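PDB 5HOQ: TDP-rhamnose 3'-O-methyltransferase (CalS11) from Micromonospora echinospora, which probably transfers a methyl group to the 3'-hydroxyl of TDP-rhamnose, a step in the biosynthesis of the antibiotic calicheamicin. Local coordinates for residues 76-81 / 105-110; 190-195 / 221-226. One frame throughout, in Å; residues are numbered along the deposited sequence.

Contact 1 of 2, residues 76-81 / 105-110; sequences FGVRFG and GFDTFT
Asp107 reaches across to the backbone of Val78 with one carboxylate oxygen and folds back onto its own chain with the other. With CG anti to the backbone N (chi1 -157°), OD2 accepts Val78 N at 2.7 Å through its anti lone pair, and this bond is nearly straight. OD1 takes Phe109 N at 2.7 Å, 23° out of the carboxylate plane, closing an Asx turn. A water donates to OD2 and accepts from Arg79 N at 3.0 Å, so the carboxylate bears on two successive peptides of the loop. Beside it, Gly77 N meets Phe106 O at 2.8 Å, which continues the parallel pairing of Phe76 with Phe106 where the strands 72-76 and 103-107 end. The rings of these two phenylalanines point the same way and lie side by side; their planes are 26° apart but slid so far that overlap is slight, and CD1 of Phe76 approaches CD1 of Phe106 to 3.6 Å. Helix 167-177 packs on both. Val78 divides its branches: CG1 rests on Gly105 CA, while CG2 meets CE1 of the Phe109 ring at 3.6 Å. One face of that ring is covered by Asp107 CB. The type II' turn from Val78 to Gly81 then leads into helix 82-94. In this Rossmann-like methyltransferase domain, Arg79 and Asp107 bind S-adenosyl-L-homocysteine, although none is bound here. Two backbone N-H bonds and the water fix the rotation of the Asp107 carboxylate, both oxygens being already engaged in this ligand-free state.

Contact 2 of 2, residues 190-195 / 221-226; sequences LDLYEP and PKWPGE
Asp191 lays its carboxylate flat on the indole of Trp223, the two planes only 7° apart, and this stack is one of the two close-packed parts of the contact. CG of Asp191 sits 3.8 Å above the indole plane, over its centre, and CB makes a CH-pi contact 4.1 Å from the centroid of the six-membered ring of Trp223. The chi1 of -69° sets CG of Asp191 beside its backbone N, which places the carboxylate over the indole. Lys222 CG lies over the opposite face, toward its rim. A second close approach brings Tyr193 of helix 193-203 against Gly225: their CA atoms are 4.0 Å apart, and Tyr193 CA makes a C-H...O contact of 3.5 Å with Gly225 O, which also lies at the edge of the tyrosine ring, in its plane. Elsewhere the join is looser and watery. One water bridges Asp191 O and Gly225 N, whose direct separation is 4.0 Å, and it lies in the indole plane at the edge of the ring. Another water links Leu190 N to Glu226 OE2, with 2.6 Å between that oxygen and the water; the direct bond from Asp191 N to the same oxygen is weak, while OE1 accepts from Glu217 N. Leu192 adds only a marginal touch of CD2 on CZ3 of Trp223. Trp223 belongs to an L-glutamate site seen in this protein, though the ligand is absent here. An anionic carboxylate over an aromatic face is probably unfavourable electrostatically, and the salt bridge from Asp191 OD2 to Arg79 would help to offset this.

Overall arrangement
Contact 1 closes along the chain before contact 2 opens, yet the two touch in space, with centres about 15 Å apart. The join is polar at one place: Arg79 NH2 of 76-81 makes a 3.1 Å salt bridge with Asp191 OD2 of 190-195, while Arg79 NE pairs with Asp189. At another there is van der Waals packing, Leu190 CG lying 3.6 Å from the carbonyl oxygen Phe76 O. Arg79 thus connects the S-adenosyl-L-homocysteine site of contact 1 with the L-glutamate site that includes Asp189 and Trp223. Contact 1 is buried, its centre about 9 Å from the chain centre; contact 2 lies at the surface, about 16 Å from it.

Contact 1 of 2, residues 76-81 / 105-110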
loop_
_atom_site.group_PDB
_atom_site.type_symbol
_atom_site.label_atom_id
_atom_site.label_comp_id
_atom_site.label_asym_id
_atom_site.label_seq_id
_atom_site.Cartn_x
_atom_site.Cartn_y
_atom_site.Cartn_z
ATOM N N PHE E 76 -18.475 -3.485 32.344
ATOM C CA PHE E 76 -19.775 -3.599 32.974
ATOM C C PHE E 76 -20.042 -5.091 33.151
ATOM O O PHE E 76 -20.348 -5.799 32.189
ATOM C CB PHE E 76 -20.853 -2.891 32.148
ATOM C CG PHE E 76 -20.437 -1.528 31.664
ATOM C CD1 PHE E 76 -20.335 -0.470 32.557
ATOM C CD2 PHE E 76 -20.117 -1.313 30.331
ATOM C CE1 PHE E 76 -19.939 0.765 32.146
ATOM C CE2 PHE E 76 -19.718 -0.065 29.904
ATOM C CZ PHE E 76 -19.619 0.978 30.815
ATOM N N GLY E 77 -19.922 -5.562 34.390
ATOM C CA GLY E 77 -20.018 -6.983 34.677
ATOM C C GLY E 77 -18.643 -7.609 34.607
ATOM O O GLY E 77 -18.081 -7.767 33.526
ATOM N N VAL E 78 -18.084 -7.967 35.763
ATOM C CA VAL E 78 -16.647 -8.167 35.885
ATOM C C VAL E 78 -16.267 -9.584 36.309
ATOM O O VAL E 78 -15.082 -9.958 36.199
ATOM C CB VAL E 78 -16.085 -7.105 36.853
ATOM C CG1 VAL E 78 -15.818 -5.720 36.267
ATOM C CG2 VAL E 78 -15.860 -7.464 38.289
ATOM N N ARG E 79 -17.226 -10.409 36.723
ATOM C CA ARG E 79 -16.971 -11.793 37.177
ATOM C C ARG E 79 -15.941 -11.738 38.303
ATOM O O ARG E 79 -16.125 -10.979 39.264
ATOM C CB ARG E 79 -16.573 -12.667 35.990
ATOM C CG ARG E 79 -17.470 -12.529 34.753
ATOM C CD ARG E 79 -18.902 -13.003 34.989
ATOM N NE ARG E 79 -19.794 -12.633 33.882
ATOM C CZ ARG E 79 -21.077 -12.991 33.801
ATOM N NH1 ARG E 79 -21.615 -13.734 34.761
ATOM N NH2 ARG E 79 -21.827 -12.610 32.765
ATOM N N PHE E 80 -14.864 -12.521 38.250
ATOM C CA PHE E 80 -13.813 -12.455 39.262
ATOM C C PHE E 80 -12.751 -11.401 38.959
ATOM O O PHE E 80 -11.784 -11.289 39.720
ATOM C CB PHE E 80 -13.136 -13.832 39.424
ATOM C CG PHE E 80 -14.023 -14.884 40.064
ATOM C CD1 PHE E 80 -14.345 -14.818 41.409
ATOM C CD2 PHE E 80 -14.521 -15.936 39.316
ATOM C CE1 PHE E 80 -15.176 -15.789 42.000
ATOM C CE2 PHE E 80 -15.335 -16.901 39.892
ATOM C CZ PHE E 80 -15.658 -16.833 41.235
ATOM N N GLY E 81 -12.874 -10.653 37.865
ATOM C CA GLY E 81 -11.929 -9.599 37.547
ATOM C C GLY E 81 -10.837 -9.964 36.565
ATOM O O GLY E 81 -9.912 -9.164 36.379
ATOM N N GLY E 105 -14.347 -0.822 36.934
ATOM C CA GLY E 105 -15.148 -2.030 36.880
ATOM C C GLY E 105 -16.440 -1.818 37.651
ATOM O O GLY E 105 -16.407 -1.428 38.818
ATOM N N PHE E 106 -17.569 -2.066 36.978
ATOM C CA PHE E 106 -18.897 -1.970 37.586
ATOM C C PHE E 106 -19.496 -3.361 37.771
ATOM O O PHE E 106 -19.526 -4.162 36.832
ATOM C CB PHE E 106 -19.856 -1.149 36.720
ATOM C CG PHE E 106 -19.468 0.284 36.539
ATOM C CD1 PHE E 106 -18.639 0.660 35.488
ATOM C CD2 PHE E 106 -19.957 1.255 37.379
ATOM C CE1 PHE E 106 -18.288 1.982 35.305
ATOM C CE2 PHE E 106 -19.616 2.587 37.203
ATOM C CZ PHE E 106 -18.789 2.957 36.171
ATOM N N ASP E 107 -19.995 -3.649 38.965
ATOM C CA ASP E 107 -20.612 -4.947 39.193
ATOM C C ASP E 107 -21.417 -4.844 40.473
ATOM O O ASP E 107 -21.164 -3.980 41.319
ATOM C CB ASP E 107 -19.559 -6.077 39.276
ATOM C CG ASP E 107 -20.131 -7.465 38.961
ATOM O OD1 ASP E 107 -21.006 -7.926 39.720
ATOM O OD2 ASP E 107 -19.683 -8.111 37.970
ATOM N N THR E 108 -22.404 -5.729 40.601
ATOM C CA THR E 108 -23.111 -5.847 41.873
ATOM C C THR E 108 -22.310 -6.649 42.879
ATOM O O THR E 108 -22.486 -6.473 44.088
ATOM C CB THR E 108 -24.469 -6.527 41.703
ATOM O OG1 THR E 108 -24.274 -7.870 41.241
ATOM C CG2 THR E 108 -25.346 -5.769 40.730
ATOM N N PHE E 109 -21.459 -7.555 42.399
ATOM C CA PHE E 109 -20.650 -8.409 43.269
ATOM C C PHE E 109 -21.531 -9.259 44.190
ATOM O O PHE E 109 -21.279 -9.382 45.387
ATOM C CB PHE E 109 -19.656 -7.571 44.075
ATOM C CG PHE E 109 -18.615 -6.905 43.230
ATOM C CD1 PHE E 109 -17.618 -7.654 42.609
ATOM C CD2 PHE E 109 -18.639 -5.535 43.038
ATOM C CE1 PHE E 109 -16.649 -7.036 41.819
ATOM C CE2 PHE E 109 -17.681 -4.917 42.259
ATOM C CZ PHE E 109 -16.682 -5.668 41.646
ATOM N N THR E 110 -22.565 -9.864 43.615
ATOM C CA THR E 110 -23.446 -10.738 44.379
ATOM C C THR E 110 -23.812 -11.961 43.558
ATOM O O THR E 110 -24.989 -12.241 43.355
ATOM C CB THR E 110 -24.739 -10.010 44.816
ATOM O OG1 THR E 110 -25.464 -9.565 43.664
ATOM C CG2 THR E 110 -24.414 -8.813 45.704
HETATM O O HOH W 1 -20.234 -10.257 36.808
#

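Contact 2 of 2, residues 190-195 / 221-226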
loop_
_atom_site.group_PDB
_atom_site.type_symbol
_atom_site.label_atom_id
_atom_site.label_comp_id
_atom_site.label_asym_id
_atom_site.label_seq_id
_atom_site.Cartn_x
_atom_site.Cartn_y
_atom_site.Cartn_z
ATOM N N LEU E 190 -23.021 -7.907 30.854
ATOM C CA LEU E 190 -24.154 -7.755 31.757
ATOM C C LEU E 190 -25.277 -8.764 31.525
ATOM O O LEU E 190 -26.171 -8.853 32.366
ATOM C CB LEU E 190 -24.737 -6.338 31.641
ATOM C CG LEU E 190 -23.853 -5.175 32.082
ATOM C CD1 LEU E 190 -24.470 -3.862 31.627
ATOM C CD2 LEU E 190 -23.667 -5.192 33.589
ATOM N N ASP E 191 -25.285 -9.478 30.396
ATOM C CA ASP E 191 -26.275 -10.524 30.123
ATOM C C ASP E 191 -27.683 -10.018 29.819
ATOM O O ASP E 191 -28.330 -10.520 28.892
ATOM C CB ASP E 191 -26.361 -11.514 31.298
ATOM C CG ASP E 191 -25.120 -12.367 31.430
ATOM O OD1 ASP E 191 -24.353 -12.493 30.442
ATOM O OD2 ASP E 191 -24.905 -12.897 32.535
ATOM N N LEU E 192 -28.188 -9.060 30.591
ATOM C CA LEU E 192 -29.610 -8.741 30.583
ATOM C C LEU E 192 -29.932 -7.433 29.868
ATOM O O LEU E 192 -29.124 -6.491 29.809
ATOM C CB LEU E 192 -30.148 -8.668 32.014
ATOM C CG LEU E 192 -29.781 -9.891 32.867
ATOM C CD1 LEU E 192 -30.342 -9.731 34.259
ATOM C CD2 LEU E 192 -30.283 -11.181 32.241
ATOM N N TYR E 193 -31.185 -7.389 29.402
ATOM C CA TYR E 193 -31.710 -6.301 28.588
ATOM C C TYR E 193 -31.704 -4.963 29.319
ATOM O O TYR E 193 -31.189 -3.966 28.800
ATOM C CB TYR E 193 -33.130 -6.648 28.159
ATOM C CG TYR E 193 -33.854 -5.503 27.521
ATOM C CD1 TYR E 193 -33.534 -5.084 26.239
ATOM C CD2 TYR E 193 -34.864 -4.841 28.200
ATOM C CE1 TYR E 193 -34.199 -4.039 25.654
ATOM C CE2 TYR E 193 -35.537 -3.782 27.621
ATOM C CZ TYR E 193 -35.196 -3.391 26.346
ATOM O OH TYR E 193 -35.863 -2.365 25.751
ATOM N N GLU E 194 -32.342 -4.895 30.482
ATOM C CA GLU E 194 -32.504 -3.596 31.138
ATOM C C GLU E 194 -31.179 -2.952 31.525
ATOM O O GLU E 194 -30.995 -1.753 31.246
ATOM C CB GLU E 194 -33.411 -3.739 32.367
ATOM C CG GLU E 194 -34.875 -4.019 32.045
ATOM C CD GLU E 194 -35.579 -2.876 31.299
ATOM O OE1 GLU E 194 -35.056 -1.738 31.271
ATOM O OE2 GLU E 194 -36.673 -3.119 30.738
ATOM N N PRO E 195 -30.241 -3.644 32.184
ATOM C CA PRO E 195 -28.947 -2.994 32.448
ATOM C C PRO E 195 -28.173 -2.649 31.186
ATOM O O PRO E 195 -27.568 -1.573 31.126
ATOM C CB PRO E 195 -28.201 -4.016 33.318
ATOM C CG PRO E 195 -28.897 -5.319 33.094
ATOM C CD PRO E 195 -30.338 -4.967 32.832
ATOM N N PRO E 221 -27.336 -17.516 22.171
ATOM C CA PRO E 221 -28.713 -17.949 22.512
ATOM C C PRO E 221 -29.038 -17.931 23.995
ATOM O O PRO E 221 -30.205 -17.788 24.366
ATOM C CB PRO E 221 -28.766 -19.378 21.963
ATOM C CG PRO E 221 -27.810 -19.363 20.801
ATOM C CD PRO E 221 -26.693 -18.429 21.209
ATOM N N LYS E 222 -28.049 -18.073 24.861
ATOM C CA LYS E 222 -28.346 -18.148 26.287
ATOM C C LYS E 222 -28.738 -16.786 26.860
ATOM O O LYS E 222 -29.474 -16.729 27.852
ATOM C CB LYS E 222 -27.129 -18.716 27.022
ATOM C CG LYS E 222 -27.360 -19.064 28.486
ATOM C CD LYS E 222 -26.059 -19.517 29.157
ATOM C CE LYS E 222 -26.251 -19.835 30.639
ATOM N NZ LYS E 222 -24.969 -20.159 31.336
ATOM N N TRP E 223 -28.290 -15.688 26.241
ATOM C CA TRP E 223 -28.387 -14.340 26.820
ATOM C C TRP E 223 -28.902 -13.336 25.798
ATOM O O TRP E 223 -28.197 -12.397 25.429
ATOM C CB TRP E 223 -27.018 -13.898 27.332
ATOM C CG TRP E 223 -26.508 -14.777 28.381
ATOM C CD1 TRP E 223 -25.374 -15.539 28.349
ATOM C CD2 TRP E 223 -27.128 -15.019 29.643
ATOM N NE1 TRP E 223 -25.251 -16.234 29.529
ATOM C CE2 TRP E 223 -26.317 -15.931 30.337
ATOM C CE3 TRP E 223 -28.294 -14.551 30.251
ATOM C CZ2 TRP E 223 -26.636 -16.379 31.613
ATOM C CZ3 TRP E 223 -28.609 -14.995 31.509
ATOM C CH2 TRP E 223 -27.786 -15.901 32.178
ATOM N N PRO E 224 -30.133 -13.499 25.316
ATOM C CA PRO E 224 -30.583 -12.648 24.214
ATOM C C PRO E 224 -30.745 -11.182 24.592
ATOM O O PRO E 224 -30.698 -10.329 23.696
ATOM C CB PRO E 224 -31.924 -13.274 23.808
ATOM C CG PRO E 224 -32.401 -13.982 25.003
ATOM C CD PRO E 224 -31.177 -14.434 25.757
ATOM N N GLY E 225 -30.889 -10.856 25.880
ATOM C CA GLY E 225 -31.177 -9.482 26.265
ATOM C C GLY E 225 -30.152 -8.469 25.784
ATOM O O GLY E 225 -30.491 -7.321 25.499
ATOM N N GLU E 226 -28.889 -8.868 25.700
ATOM C CA GLU E 226 -27.853 -7.982 25.194
ATOM C C GLU E 226 -28.125 -7.543 23.754
ATOM O O GLU E 226 -27.981 -6.365 23.407
ATOM C CB GLU E 226 -26.523 -8.706 25.257
ATOM C CG GLU E 226 -25.370 -7.841 25.496
ATOM C CD GLU E 226 -24.204 -8.653 26.001
ATOM O OE1 GLU E 226 -23.375 -9.074 25.163
ATOM O OE2 GLU E 226 -24.144 -8.902 27.234
HETATM O O HOH W 2 -24.160 -6.656 28.487
HETATM O O HOH W 3 -30.526 -12.087 28.429
#